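Local coordinates for cellulose-binding protein (Saccharophagus degradans, PDB 2YHG), which may hydrolyse glycosyl bonds, this chain being the C-terminal part, with a nucleoside hydrolase-like domain, of a longer protein thought to bind polysaccharide, at residues 84-87 against 88-92. Numbering follows the deposited sequence.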
ATOM      1  N   ASN A  84      11.489  -9.679 -16.588  1.00 10.91           N
ATOM      2  CA  ASN A  84      11.770 -10.914 -17.333  1.00 12.06           C
ATOM      3  C   ASN A  84      11.463 -12.116 -16.458  1.00 12.05           C
ATOM      4  O   ASN A  84      10.860 -13.091 -16.910  1.00 13.75           O
ATOM      5  CB  ASN A  84      13.227 -10.911 -17.791  1.00 13.76           C
ATOM      6  CG  ASN A  84      13.582 -12.107 -18.592  1.00 17.82           C
ATOM      7  OD1 ASN A  84      12.966 -12.396 -19.617  0.50 18.25           O
ATOM      8  ND2 ASN A  84      14.541 -12.866 -18.099  0.50 18.48           N
ATOM      9  N   ALA A  85      11.839 -12.065 -15.184  1.00 10.97           N
ATOM     10  CA  ALA A  85      11.481 -13.118 -14.231  1.00 10.52           C
ATOM     11  C   ALA A  85       9.971 -13.222 -14.062  1.00 11.30           C
ATOM     12  O   ALA A  85       9.409 -14.326 -14.024  1.00 12.09           O
ATOM     13  CB  ALA A  85      12.156 -12.892 -12.879  1.00 11.59           C
ATOM     14  N   TYR A  86       9.290 -12.080 -13.976  1.00 10.93           N
ATOM     15  CA  TYR A  86       7.836 -12.103 -13.879  1.00 10.28           C
ATOM     16  C   TYR A  86       7.212 -12.824 -15.072  1.00 11.61           C
ATOM     17  O   TYR A  86       6.279 -13.617 -14.891  1.00 12.17           O
ATOM     18  CB  TYR A  86       7.268 -10.696 -13.758  1.00 11.21           C
ATOM     19  CG  TYR A  86       5.759 -10.662 -13.690  1.00 10.87           C
ATOM     20  CD1 TYR A  86       5.097 -10.870 -12.499  1.00 10.36           C
ATOM     21  CD2 TYR A  86       4.997 -10.393 -14.823  1.00 12.19           C
ATOM     22  CE1 TYR A  86       3.704 -10.792 -12.425  1.00 11.04           C
ATOM     23  CE2 TYR A  86       3.596 -10.352 -14.771  1.00 12.40           C
ATOM     24  CZ  TYR A  86       2.969 -10.523 -13.558  1.00 11.28           C
ATOM     25  OH  TYR A  86       1.613 -10.398 -13.449  1.00 12.37           O
ATOM     26  N   SER A  87       7.741 -12.581 -16.255  1.00 11.97           N
ATOM     27  CA  SER A  87       7.183 -13.227 -17.426  0.50 12.81           C
ATOM     28  C   SER A  87       7.314 -14.753 -17.339  1.00 13.93           C
ATOM     29  O   SER A  87       6.463 -15.495 -17.849  1.00 13.96           O
ATOM     30  CB  SER A  87       7.802 -12.681 -18.708  0.50 11.97           C
ATOM     31  OG  SER A  87       9.101 -13.204 -18.930  0.50 13.52           O
ATOM     32  N   GLN A  88       8.352 -15.246 -16.680  1.00 12.80           N
ATOM     33  CA  GLN A  88       8.498 -16.684 -16.481  1.00 12.44           C
ATOM     34  C   GLN A  88       7.540 -17.242 -15.428  1.00 13.70           C
ATOM     35  O   GLN A  88       7.104 -18.380 -15.547  1.00 14.56           O
ATOM     36  CB  GLN A  88       9.941 -17.012 -16.101  1.00 14.01           C
ATOM     37  CG  GLN A  88      10.948 -16.639 -17.170  1.00 16.24           C
ATOM     38  CD  GLN A  88      12.381 -16.737 -16.683  1.00 20.92           C
ATOM     39  OE1 GLN A  88      12.785 -17.770 -16.139  1.00 23.06           O
ATOM     40  NE2 GLN A  88      13.075 -15.613 -16.667  1.00 27.27           N
ATOM     41  N   ALA A  89       7.198 -16.428 -14.429  1.00 12.30           N
ATOM     42  CA  ALA A  89       6.299 -16.829 -13.338  1.00 12.08           C
ATOM     43  C   ALA A  89       4.818 -16.666 -13.709  1.00 11.83           C
ATOM     44  O   ALA A  89       3.944 -17.306 -13.130  1.00 12.71           O
ATOM     45  CB  ALA A  89       6.599 -16.020 -12.080  1.00 12.32           C
ATOM     46  N   TYR A  90       4.539 -15.761 -14.622  1.00 11.87           N
ATOM     47  CA  TYR A  90       3.175 -15.349 -14.944  1.00 12.81           C
ATOM     48  C   TYR A  90       2.236 -16.503 -15.344  1.00 12.91           C
ATOM     49  O   TYR A  90       1.102 -16.527 -14.892  1.00 13.01           O
ATOM     50  CB  TYR A  90       3.204 -14.282 -16.026  1.00 13.39           C
ATOM     51  CG  TYR A  90       1.848 -13.919 -16.581  1.00 13.23           C
ATOM     52  CD1 TYR A  90       0.968 -13.100 -15.887  1.00 13.62           C
ATOM     53  CD2 TYR A  90       1.426 -14.438 -17.791  1.00 15.16           C
ATOM     54  CE1 TYR A  90      -0.304 -12.810 -16.406  1.00 15.40           C
ATOM     55  CE2 TYR A  90       0.168 -14.183 -18.286  1.00 17.91           C
ATOM     56  CZ  TYR A  90      -0.701 -13.393 -17.591  1.00 16.40           C
ATOM     57  OH  TYR A  90      -1.949 -13.130 -18.110  1.00 19.88           O
ATOM     58  N   PRO A  91       2.726 -17.506 -16.092  1.00 14.64           N
ATOM     59  CA  PRO A  91       1.817 -18.616 -16.423  1.00 14.87           C
ATOM     60  C   PRO A  91       1.305 -19.319 -15.181  1.00 14.80           C
ATOM     61  O   PRO A  91       0.163 -19.754 -15.127  1.00 19.63           O
ATOM     62  CB  PRO A  91       2.676 -19.525 -17.325  1.00 15.90           C
ATOM     63  CG  PRO A  91       3.596 -18.511 -18.030  1.00 18.58           C
ATOM     64  CD  PRO A  91       3.943 -17.531 -16.924  1.00 15.33           C
ATOM     65  N   ASN A  92       2.163 -19.508 -14.194  1.00 13.81           N
ATOM     66  CA  ASN A  92       1.731 -20.090 -12.939  1.00 12.14           C
ATOM     67  C   ASN A  92       0.884 -19.124 -12.115  1.00 12.20           C
ATOM     68  O   ASN A  92      -0.146 -19.483 -11.618  1.00 13.03           O
ATOM     69  CB  ASN A  92       2.908 -20.558 -12.102  1.00 12.40           C
ATOM     70  CG  ASN A  92       3.627 -21.756 -12.699  1.00 15.13           C
ATOM     71  OD1 ASN A  92       3.047 -22.518 -13.489  1.00 15.89           O
ATOM     72  ND2 ASN A  92       4.868 -21.957 -12.289  1.00 18.68           N
TER
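Tyr-86 and Tyr-90 lie one turn apart on helix 77-93 and form the tight side of this local contact. The helix belongs to the nucleoside hydrolase-like domain and packs against helices 103-108 and 228-232. Both rings leave it with CG opposite the backbone N (chi1 179° and 172°), which sends them the same way. CB of Tyr-90 sits over one face of the Tyr-86 ring. The Tyr-86 hydroxyl lies at the edge of the Tyr-90 ring, with OH 3.7 Å from Tyr-90 CD1. The planes are inclined at 45°, so the pair is oblique. The Tyr-86 hydroxyl is hydrogen-bonded to the carbonyl oxygen of Pro-101, and Pro-103 packs on Tyr-90. In the backbone, Tyr-90 N bonds to Tyr-86 O at 2.8 Å. Ala-85 and Ala-89 are buried against Leu-230.

The solvent side is looser. Ser-87 was modelled in two conformers; in one of them OG reaches Asn-84 O at 2.7 Å, so this bond may not be permanent. Asn-84 O also takes two weak bonds from Gln-88, from N at 3.3 Å and from NE2 at 3.4 Å. The N atoms of Pro-91 and Asn-92 make no bond to the preceding turn, Pro-91 having no N-H, and the helix kinks there. CD of Pro-91 rests 3.4 Å from Ser-87 O instead. The chemistry implies a turn held by two sound backbone bonds, Ala-89 N to Ala-85 O and Tyr-90 N to Tyr-86 O. The rings add apolar contact, while the Asn-84 carbonyl is shared among three donors, two of them weak.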